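Local coordinates for protein phospholethanolamine N-methyltransferase 2 (Haemonchus contortus, PDB 4KRI) that probably methylates phosphoethanolamine derivatives on the way to phosphocholine in this parasitic nematode, with S-adenosylmethionine as methyl donor, at residues Lys114-Thr119 against Leu253-Leu258. Numbering follows the deposited sequence.
With SAH (S-adenosyl-L-homocysteine), chain D.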
ATOM      1  N   LYS A 114       7.862   9.419  -9.602  1.00 30.56           N
ATOM      2  CA  LYS A 114       9.242   8.978  -9.378  1.00 29.11           C
ATOM      3  C   LYS A 114       9.356   7.828  -8.378  1.00 25.28           C
ATOM      4  O   LYS A 114      10.087   6.860  -8.611  1.00 25.24           O
ATOM      5  CB  LYS A 114      10.122  10.133  -8.921  1.00 31.98           C
ATOM      6  CG  LYS A 114      11.603   9.800  -9.000  1.00 34.27           C
ATOM      7  CD  LYS A 114      12.032   9.590 -10.458  1.00 41.70           C
ATOM      8  CE  LYS A 114      13.506   9.212 -10.567  1.00 45.16           C
ATOM      9  NZ  LYS A 114      13.969   9.040 -11.982  1.00 43.17           N
ATOM     10  N   MET A 115       8.642   7.920  -7.264  1.00 28.55           N
ATOM     11  CA  MET A 115       8.697   6.842  -6.276  1.00 23.11           C
ATOM     12  C   MET A 115       8.267   5.525  -6.911  1.00 26.35           C
ATOM     13  O   MET A 115       8.899   4.486  -6.704  1.00 27.16           O
ATOM     14  CB  MET A 115       7.817   7.172  -5.066  1.00 27.21           C
ATOM     15  CG  MET A 115       7.824   6.112  -3.971  1.00 26.69           C
ATOM     16  SD  MET A 115       6.660   4.760  -4.276  1.00 29.66           S
ATOM     17  CE  MET A 115       5.093   5.573  -3.962  1.00 32.02           C
ATOM     18  N   ALA A 116       7.198   5.571  -7.694  1.00 23.45           N
ATOM     19  CA  ALA A 116       6.680   4.353  -8.319  1.00 26.56           C
ATOM     20  C   ALA A 116       7.647   3.792  -9.354  1.00 28.82           C
ATOM     21  O   ALA A 116       7.861   2.585  -9.424  1.00 25.99           O
ATOM     22  CB  ALA A 116       5.311   4.612  -8.946  1.00 27.20           C
ATOM     23  N   MET A 117       8.234   4.673 -10.158  1.00 25.81           N
ATOM     24  CA  MET A 117       9.161   4.238 -11.198  1.00 24.97           C
ATOM     25  C   MET A 117      10.438   3.658 -10.604  1.00 27.22           C
ATOM     26  O   MET A 117      10.980   2.681 -11.117  1.00 28.90           O
ATOM     27  CB  MET A 117       9.501   5.401 -12.139  1.00 30.58           C
ATOM     28  CG  MET A 117       8.280   6.075 -12.744  1.00 45.96           C
ATOM     29  SD  MET A 117       8.673   7.063 -14.209  1.00 79.13           S
ATOM     30  CE  MET A 117      10.372   7.544 -13.885  1.00 69.36           C
ATOM     31  N   LEU A 118      10.917   4.254  -9.517  1.00 22.69           N
ATOM     32  CA  LEU A 118      12.085   3.719  -8.829  1.00 22.51           C
ATOM     33  C   LEU A 118      11.775   2.340  -8.251  1.00 22.85           C
ATOM     34  O   LEU A 118      12.580   1.405  -8.382  1.00 23.84           O
ATOM     35  CB  LEU A 118      12.542   4.676  -7.730  1.00 22.36           C
ATOM     36  CG  LEU A 118      13.356   5.873  -8.208  1.00 26.50           C
ATOM     37  CD1 LEU A 118      13.652   6.769  -7.026  1.00 28.02           C
ATOM     38  CD2 LEU A 118      14.656   5.397  -8.855  1.00 26.77           C
ATOM     39  N   THR A 119      10.600   2.202  -7.640  1.00 21.37           N
ATOM     40  CA  THR A 119      10.210   0.928  -7.048  1.00 22.13           C
ATOM     41  C   THR A 119      10.175  -0.162  -8.109  1.00 22.83           C
ATOM     42  O   THR A 119      10.693  -1.267  -7.898  1.00 24.82           O
ATOM     43  CB  THR A 119       8.846   1.041  -6.350  1.00 26.08           C
ATOM     44  OG1 THR A 119       8.907   2.111  -5.397  1.00 24.43           O
ATOM     45  CG2 THR A 119       8.495  -0.255  -5.629  1.00 26.89           C
ATOM     46  N   LEU A 253      -0.962  -1.765  -1.894  1.00 19.46           N
ATOM     47  CA  LEU A 253       0.081  -2.521  -2.560  1.00 20.81           C
ATOM     48  C   LEU A 253       0.433  -1.872  -3.889  1.00 22.74           C
ATOM     49  O   LEU A 253       1.545  -2.037  -4.396  1.00 26.35           O
ATOM     50  CB  LEU A 253      -0.380  -3.971  -2.768  1.00 21.92           C
ATOM     51  CG  LEU A 253       0.688  -4.930  -3.305  1.00 30.94           C
ATOM     52  CD1 LEU A 253       2.001  -4.781  -2.548  1.00 28.01           C
ATOM     53  CD2 LEU A 253       0.198  -6.354  -3.209  1.00 31.03           C
ATOM     54  N   SER A 254      -0.508  -1.118  -4.451  1.00 23.46           N
ATOM     55  CA  SER A 254      -0.278  -0.516  -5.759  1.00 25.03           C
ATOM     56  C   SER A 254       0.478   0.805  -5.686  1.00 26.20           C
ATOM     57  O   SER A 254      -0.009   1.762  -5.086  1.00 23.86           O
ATOM     58  CB  SER A 254      -1.610  -0.302  -6.474  1.00 23.80           C
ATOM     59  OG  SER A 254      -1.435   0.530  -7.616  1.00 27.40           O
ATOM     60  N   THR A 255       1.660   0.871  -6.307  1.00 25.33           N
ATOM     61  CA  THR A 255       2.402   2.124  -6.376  1.00 25.30           C
ATOM     62  C   THR A 255       1.710   3.137  -7.276  1.00 25.54           C
ATOM     63  O   THR A 255       1.834   4.339  -7.051  1.00 26.74           O
ATOM     64  CB  THR A 255       3.849   1.939  -6.863  1.00 29.69           C
ATOM     65  OG1 THR A 255       3.870   1.015  -7.956  1.00 35.40           O
ATOM     66  CG2 THR A 255       4.727   1.429  -5.726  1.00 28.85           C
ATOM     67  N   ASN A 256       1.005   2.669  -8.301  1.00 25.25           N
ATOM     68  CA  ASN A 256       0.199   3.571  -9.124  1.00 25.56           C
ATOM     69  C   ASN A 256      -0.842   4.333  -8.298  1.00 23.97           C
ATOM     70  O   ASN A 256      -0.998   5.548  -8.453  1.00 26.93           O
ATOM     71  CB  ASN A 256      -0.507   2.830 -10.258  1.00 26.36           C
ATOM     72  CG  ASN A 256       0.419   2.472 -11.390  1.00 32.54           C
ATOM     73  OD1 ASN A 256       1.511   3.019 -11.510  1.00 31.25           O
ATOM     74  ND2 ASN A 256      -0.032   1.561 -12.256  1.00 28.81           N
ATOM     75  N   MET A 257      -1.538   3.614  -7.421  1.00 23.67           N
ATOM     76  CA  MET A 257      -2.531   4.205  -6.534  1.00 20.84           C
ATOM     77  C   MET A 257      -1.887   5.167  -5.550  1.00 23.48           C
ATOM     78  O   MET A 257      -2.310   6.321  -5.408  1.00 22.43           O
ATOM     79  CB  MET A 257      -3.244   3.106  -5.729  1.00 22.86           C
ATOM     80  CG  MET A 257      -4.216   2.285  -6.514  1.00 29.91           C
ATOM     81  SD  MET A 257      -5.665   3.275  -6.909  1.00 29.39           S
ATOM     82  CE  MET A 257      -6.881   2.013  -7.144  1.00 33.34           C
ATOM     83  N   LEU A 258      -0.859   4.696  -4.854  1.00 20.18           N
ATOM     84  CA  LEU A 258      -0.306   5.496  -3.777  1.00 22.87           C
ATOM     85  C   LEU A 258       0.462   6.708  -4.301  1.00 26.72           C
ATOM     86  O   LEU A 258       0.542   7.733  -3.624  1.00 24.47           O
ATOM     87  CB  LEU A 258       0.558   4.640  -2.847  1.00 25.68           C
ATOM     88  CG  LEU A 258       0.404   5.095  -1.394  1.00 37.14           C
ATOM     89  CD1 LEU A 258      -0.987   4.759  -0.902  1.00 28.39           C
ATOM     90  CD2 LEU A 258       1.463   4.492  -0.488  1.00 38.68           C
TER
HETATM   91  N   SAH D 701     -10.291   2.258  -0.262  1.00 31.29           N
HETATM   92  CA  SAH D 701     -10.119   3.096  -1.477  1.00 29.47           C
HETATM   93  CB  SAH D 701      -9.501   2.228  -2.643  1.00 30.95           C
HETATM   94  CG  SAH D 701     -10.363   1.115  -3.229  1.00 34.37           C
HETATM   95  SD  SAH D 701      -9.496   0.174  -4.525  1.00 29.55           S
HETATM   96  C   SAH D 701     -11.368   3.798  -1.834  1.00 31.49           C
HETATM   97  O   SAH D 701     -12.350   3.718  -1.110  1.00 28.93           O
HETATM   98  OXT SAH D 701     -11.343   4.635  -2.722  1.00 25.84           O
HETATM   99  C5' SAH D 701      -8.727  -1.258  -3.746  1.00 28.44           C
HETATM  100  C4' SAH D 701      -7.374  -1.080  -3.342  1.00 27.75           C
HETATM  101  O4' SAH D 701      -6.976  -2.225  -2.543  1.00 27.10           O
HETATM  102  C3' SAH D 701      -6.473  -1.092  -4.517  1.00 29.00           C
HETATM  103  O3' SAH D 701      -5.779   0.136  -4.563  1.00 28.73           O
HETATM  104  C2' SAH D 701      -5.541  -2.198  -4.293  1.00 25.60           C
HETATM  105  O2' SAH D 701      -4.232  -1.907  -4.723  1.00 33.07           O
HETATM  106  C1' SAH D 701      -5.622  -2.398  -2.815  1.00 23.50           C
HETATM  107  N9  SAH D 701      -5.116  -3.744  -2.373  1.00 24.65           N
HETATM  108  C8  SAH D 701      -5.520  -4.954  -2.821  1.00 28.99           C
HETATM  109  N7  SAH D 701      -4.875  -5.894  -2.122  1.00 28.78           N
HETATM  110  C5  SAH D 701      -4.078  -5.289  -1.217  1.00 26.33           C
HETATM  111  C6  SAH D 701      -3.194  -5.772  -0.243  1.00 29.48           C
HETATM  112  N6  SAH D 701      -2.991  -7.122  -0.060  1.00 30.07           N
HETATM  113  N1  SAH D 701      -2.535  -4.867   0.514  1.00 27.31           N
HETATM  114  C2  SAH D 701      -2.715  -3.552   0.352  1.00 25.59           C
HETATM  115  N3  SAH D 701      -3.562  -3.059  -0.570  1.00 22.94           N
HETATM  116  C4  SAH D 701      -4.240  -3.900  -1.372  1.00 24.73           C
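Thr255, in the first turn of helix 255-268 of the Rossmann-like methyltransferase domain, meets Met115, Ala116 and Thr119 of helix 114-124, which belongs to the N-terminal family region. The backbones come closest at Ala116 and Thr255, with CA atoms 5.2 Å apart, a spacing allowed by the small methyl of Ala116, whose CB lies 3.7 Å from Thr255 CB. Met115 SD, placed by the bend at chi2 (-84°), lies 4.1 Å from Thr255 CG2, which also touches Thr119 CG2. Thr255 OG1, which also skirts the Ala116 methyl, hydrogen-bonds to Asp181 OD2 in helix 176-184. The cofactor site is on the other side of this segment: in the loop leading into the helix, Leu253 N is 3.2 Å from N3 of S-adenosylhomocysteine, and in the first turn Met257 CG is 3.3 Å from its ribose O3'. Ser254 is the N-cap, its OG accepting from Met257 N at 3.1 Å with an N-H...O angle of 165°, and Asp181 OD1 hydrogen-bonds to the same OG. On the other helix, Thr119 OG1, also hydrogen-bonded to Trp159 NE1, donates to Met115 O at 2.7 Å, reaching it from the face of the carbonyl plane opposite Thr119 N.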